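Local atomic coordinates of Lin2960 protein (PDB entry 3OOP), a protein that probably binds DNA as a transcription regulator of the MarR family, although its own function has not been established. Residues 42-47 and 58-63. Numbering follows the deposited sequence.
Sequences VLEGIE and ALWTKK
Trp60 brings the pyrrole part of its indole, CD1 and NE1, against the backbone of Gly45, whose CA meets the ring obliquely, 3.5 Å from Trp60 NE1. Its CG stands anti to the backbone N (chi1 -176°), and the ring beyond it lies against helix 37-49, where it also touches Ala48 and Asn49. Glycine suits the spot because a beta carbon there would run into Trp60 CD1. Glu44, one residue earlier, sends an extended side chain to the edge of the indole, crossing it at about a right angle. Its OE1 remains 4.1 Å from Trp60 NE1, too far for a direct hydrogen bond; a water in the ring plane lies between them and may bridge them, but this link is doubtful, since the water sits only 2.4 Å from Glu44 OE1 and its bond from Trp60 NE1 is weak.

Beside the indole, nearer the start of segment 42-47, the contact turns aliphatic. Thr61 puts its methyl CG2 4.2 Å from Val42 CA, while its OG1 (chi1 60°) bonds to the carbonyl of Ile57 in its own helix, so one small residue serves both environments. CG2 of branched Val42 lies 4.4 Å from CD of Lys63, whose long stem supplies methylenes for this nonpolar contact, and Val42 also packs on Ile71 and Leu75 of helix 65-77. These helices belong to the winged helix-turn-helix typical of MarR proteins. With no direct hydrogen bond or salt bridge between the segments, the contact rests on van der Waals packing, with at most a tentative water link at its polar margin.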
ATOM      1  N   VAL A  42      13.872  -4.100  18.420  1.00 28.43           N
ATOM      2  CA  VAL A  42      14.548  -5.311  18.866  1.00 28.05           C
ATOM      3  C   VAL A  42      14.128  -5.678  20.296  1.00 27.99           C
ATOM      4  O   VAL A  42      13.787  -6.828  20.559  1.00 27.55           O
ATOM      5  CB  VAL A  42      16.082  -5.216  18.694  1.00 28.11           C
ATOM      6  CG1 VAL A  42      16.760  -6.412  19.326  1.00 28.12           C
ATOM      7  CG2 VAL A  42      16.434  -5.153  17.206  1.00 28.77           C
ATOM      8  N   LEU A  43      14.131  -4.698  21.199  1.00 28.05           N
ATOM      9  CA  LEU A  43      13.704  -4.917  22.590  1.00 29.05           C
ATOM     10  C   LEU A  43      12.299  -5.495  22.698  1.00 28.97           C
ATOM     11  O   LEU A  43      12.085  -6.467  23.433  1.00 29.06           O
ATOM     12  CB  LEU A  43      13.740  -3.608  23.381  1.00 29.66           C
ATOM     13  CG  LEU A  43      14.887  -3.246  24.300  1.00 32.09           C
ATOM     14  CD1 LEU A  43      14.520  -1.948  25.021  1.00 33.90           C
ATOM     15  CD2 LEU A  43      15.209  -4.357  25.319  1.00 32.29           C
ATOM     16  N   GLU A  44      11.354  -4.870  21.989  1.00 29.10           N
ATOM     17  CA  GLU A  44       9.957  -5.317  21.927  0.50 29.36           C
ATOM     18  C   GLU A  44       9.867  -6.769  21.453  1.00 28.98           C
ATOM     19  O   GLU A  44       9.097  -7.571  21.998  1.00 28.69           O
ATOM     20  CB  GLU A  44       9.160  -4.383  20.994  0.50 29.67           C
ATOM     21  CG  GLU A  44       7.880  -4.969  20.396  0.50 31.73           C
ATOM     22  CD  GLU A  44       7.496  -4.306  19.081  0.50 34.20           C
ATOM     23  OE1 GLU A  44       7.356  -5.023  18.068  0.50 36.14           O
ATOM     24  OE2 GLU A  44       7.346  -3.069  19.048  0.50 35.99           O
ATOM     25  N   GLY A  45      10.642  -7.095  20.416  1.00 28.30           N
ATOM     26  CA  GLY A  45      10.675  -8.451  19.871  1.00 27.40           C
ATOM     27  C   GLY A  45      11.214  -9.440  20.880  1.00 27.20           C
ATOM     28  O   GLY A  45      10.699 -10.542  21.011  1.00 28.01           O
ATOM     29  N   ILE A  46      12.269  -9.049  21.587  1.00 26.22           N
ATOM     30  CA  ILE A  46      12.815  -9.890  22.651  1.00 26.20           C
ATOM     31  C   ILE A  46      11.790 -10.099  23.771  1.00 26.68           C
ATOM     32  O   ILE A  46      11.539 -11.235  24.176  1.00 27.29           O
ATOM     33  CB  ILE A  46      14.173  -9.358  23.186  1.00 25.88           C
ATOM     34  CG1 ILE A  46      15.220  -9.364  22.064  1.00 25.97           C
ATOM     35  CG2 ILE A  46      14.663 -10.220  24.354  1.00 26.44           C
ATOM     36  CD1 ILE A  46      16.557  -8.672  22.405  1.00 25.10           C
ATOM     37  N   GLU A  47      11.174  -9.015  24.244  1.00 27.02           N
ATOM     38  CA  GLU A  47      10.144  -9.130  25.288  1.00 28.20           C
ATOM     39  C   GLU A  47       9.042 -10.084  24.851  1.00 28.57           C
ATOM     40  O   GLU A  47       8.605 -10.903  25.636  1.00 28.62           O
ATOM     41  CB  GLU A  47       9.553  -7.758  25.659  1.00 28.75           C
ATOM     42  CG  GLU A  47       8.661  -7.761  26.934  1.00 31.56           C
ATOM     43  CD  GLU A  47       7.281  -8.381  26.731  1.00 35.78           C
ATOM     44  OE1 GLU A  47       6.715  -8.274  25.614  1.00 37.50           O
ATOM     45  OE2 GLU A  47       6.755  -8.979  27.708  1.00 38.17           O
ATOM     46  N   ALA A  58      15.890 -11.264  13.930  1.00 39.15           N
ATOM     47  CA  ALA A  58      16.021 -10.740  12.574  1.00 39.52           C
ATOM     48  C   ALA A  58      14.728 -10.946  11.790  1.00 39.88           C
ATOM     49  O   ALA A  58      14.193 -10.006  11.207  1.00 39.91           O
ATOM     50  CB  ALA A  58      17.195 -11.408  11.867  1.00 39.98           C
ATOM     51  N   LEU A  59      14.213 -12.177  11.808  1.00 40.35           N
ATOM     52  CA  LEU A  59      12.951 -12.506  11.138  1.00 40.63           C
ATOM     53  C   LEU A  59      11.773 -11.710  11.707  1.00 40.05           C
ATOM     54  O   LEU A  59      10.965 -11.148  10.957  1.00 39.62           O
ATOM     55  CB  LEU A  59      12.680 -14.011  11.233  1.00 41.15           C
ATOM     56  CG  LEU A  59      13.171 -14.945  10.119  1.00 43.11           C
ATOM     57  CD1 LEU A  59      14.687 -14.890   9.896  1.00 44.72           C
ATOM     58  CD2 LEU A  59      12.728 -16.376  10.417  1.00 44.00           C
ATOM     59  N   TRP A  60      11.690 -11.647  13.035  1.00 39.60           N
ATOM     60  CA  TRP A  60      10.632 -10.908  13.717  1.00 39.13           C
ATOM     61  C   TRP A  60      10.625  -9.427  13.349  1.00 38.99           C
ATOM     62  O   TRP A  60       9.571  -8.856  13.092  1.00 39.16           O
ATOM     63  CB  TRP A  60      10.766 -11.071  15.240  1.00 38.80           C
ATOM     64  CG  TRP A  60       9.670 -10.422  16.024  1.00 38.12           C
ATOM     65  CD1 TRP A  60       9.617  -9.126  16.447  1.00 37.74           C
ATOM     66  CD2 TRP A  60       8.468 -11.045  16.489  1.00 37.77           C
ATOM     67  NE1 TRP A  60       8.453  -8.899  17.144  1.00 38.03           N
ATOM     68  CE2 TRP A  60       7.728 -10.060  17.182  1.00 37.56           C
ATOM     69  CE3 TRP A  60       7.937 -12.335  16.371  1.00 37.97           C
ATOM     70  CZ2 TRP A  60       6.487 -10.328  17.779  1.00 38.03           C
ATOM     71  CZ3 TRP A  60       6.693 -12.604  16.958  1.00 38.00           C
ATOM     72  CH2 TRP A  60       5.990 -11.603  17.654  1.00 38.29           C
ATOM     73  N   THR A  61      11.801  -8.803  13.331  1.00 39.17           N
ATOM     74  CA  THR A  61      11.880  -7.367  13.108  1.00 39.28           C
ATOM     75  C   THR A  61      12.067  -7.036  11.632  1.00 40.54           C
ATOM     76  O   THR A  61      11.901  -5.882  11.227  1.00 40.75           O
ATOM     77  CB  THR A  61      13.049  -6.731  13.889  1.00 38.82           C
ATOM     78  OG1 THR A  61      14.280  -7.316  13.453  1.00 37.82           O
ATOM     79  CG2 THR A  61      12.896  -6.957  15.384  1.00 38.54           C
ATOM     80  N   LYS A  62      12.412  -8.055  10.839  1.00 41.87           N
ATOM     81  CA  LYS A  62      12.754  -7.878   9.418  1.00 43.42           C
ATOM     82  C   LYS A  62      13.973  -6.968   9.233  1.00 44.09           C
ATOM     83  O   LYS A  62      13.974  -6.059   8.399  1.00 44.81           O
ATOM     84  CB  LYS A  62      11.540  -7.392   8.618  1.00 43.78           C
ATOM     85  CG  LYS A  62      10.522  -8.488   8.373  1.00 45.50           C
ATOM     86  CD  LYS A  62       9.178  -7.944   7.925  1.00 48.93           C
ATOM     87  CE  LYS A  62       8.215  -7.819   9.096  1.00 50.27           C
ATOM     88  NZ  LYS A  62       6.825  -7.519   8.635  1.00 51.60           N
ATOM     89  N   LYS A  63      15.006  -7.228  10.029  1.00 44.25           N
ATOM     90  CA  LYS A  63      16.297  -6.566   9.891  1.00 44.84           C
ATOM     91  C   LYS A  63      17.323  -7.631   9.538  1.00 45.65           C
ATOM     92  O   LYS A  63      17.110  -8.810   9.819  1.00 45.44           O
ATOM     93  CB  LYS A  63      16.678  -5.857  11.197  1.00 44.66           C
ATOM     94  CG  LYS A  63      15.679  -4.789  11.648  1.00 43.86           C
ATOM     95  CD  LYS A  63      16.100  -4.144  12.969  1.00 44.13           C
ATOM     96  CE  LYS A  63      15.006  -3.228  13.523  1.00 43.50           C
ATOM     97  NZ  LYS A  63      14.802  -1.977  12.735  1.00 43.95           N
TER
HETATM   98  O   HOH W   1       9.517  -5.742  17.191  1.00 48.89           O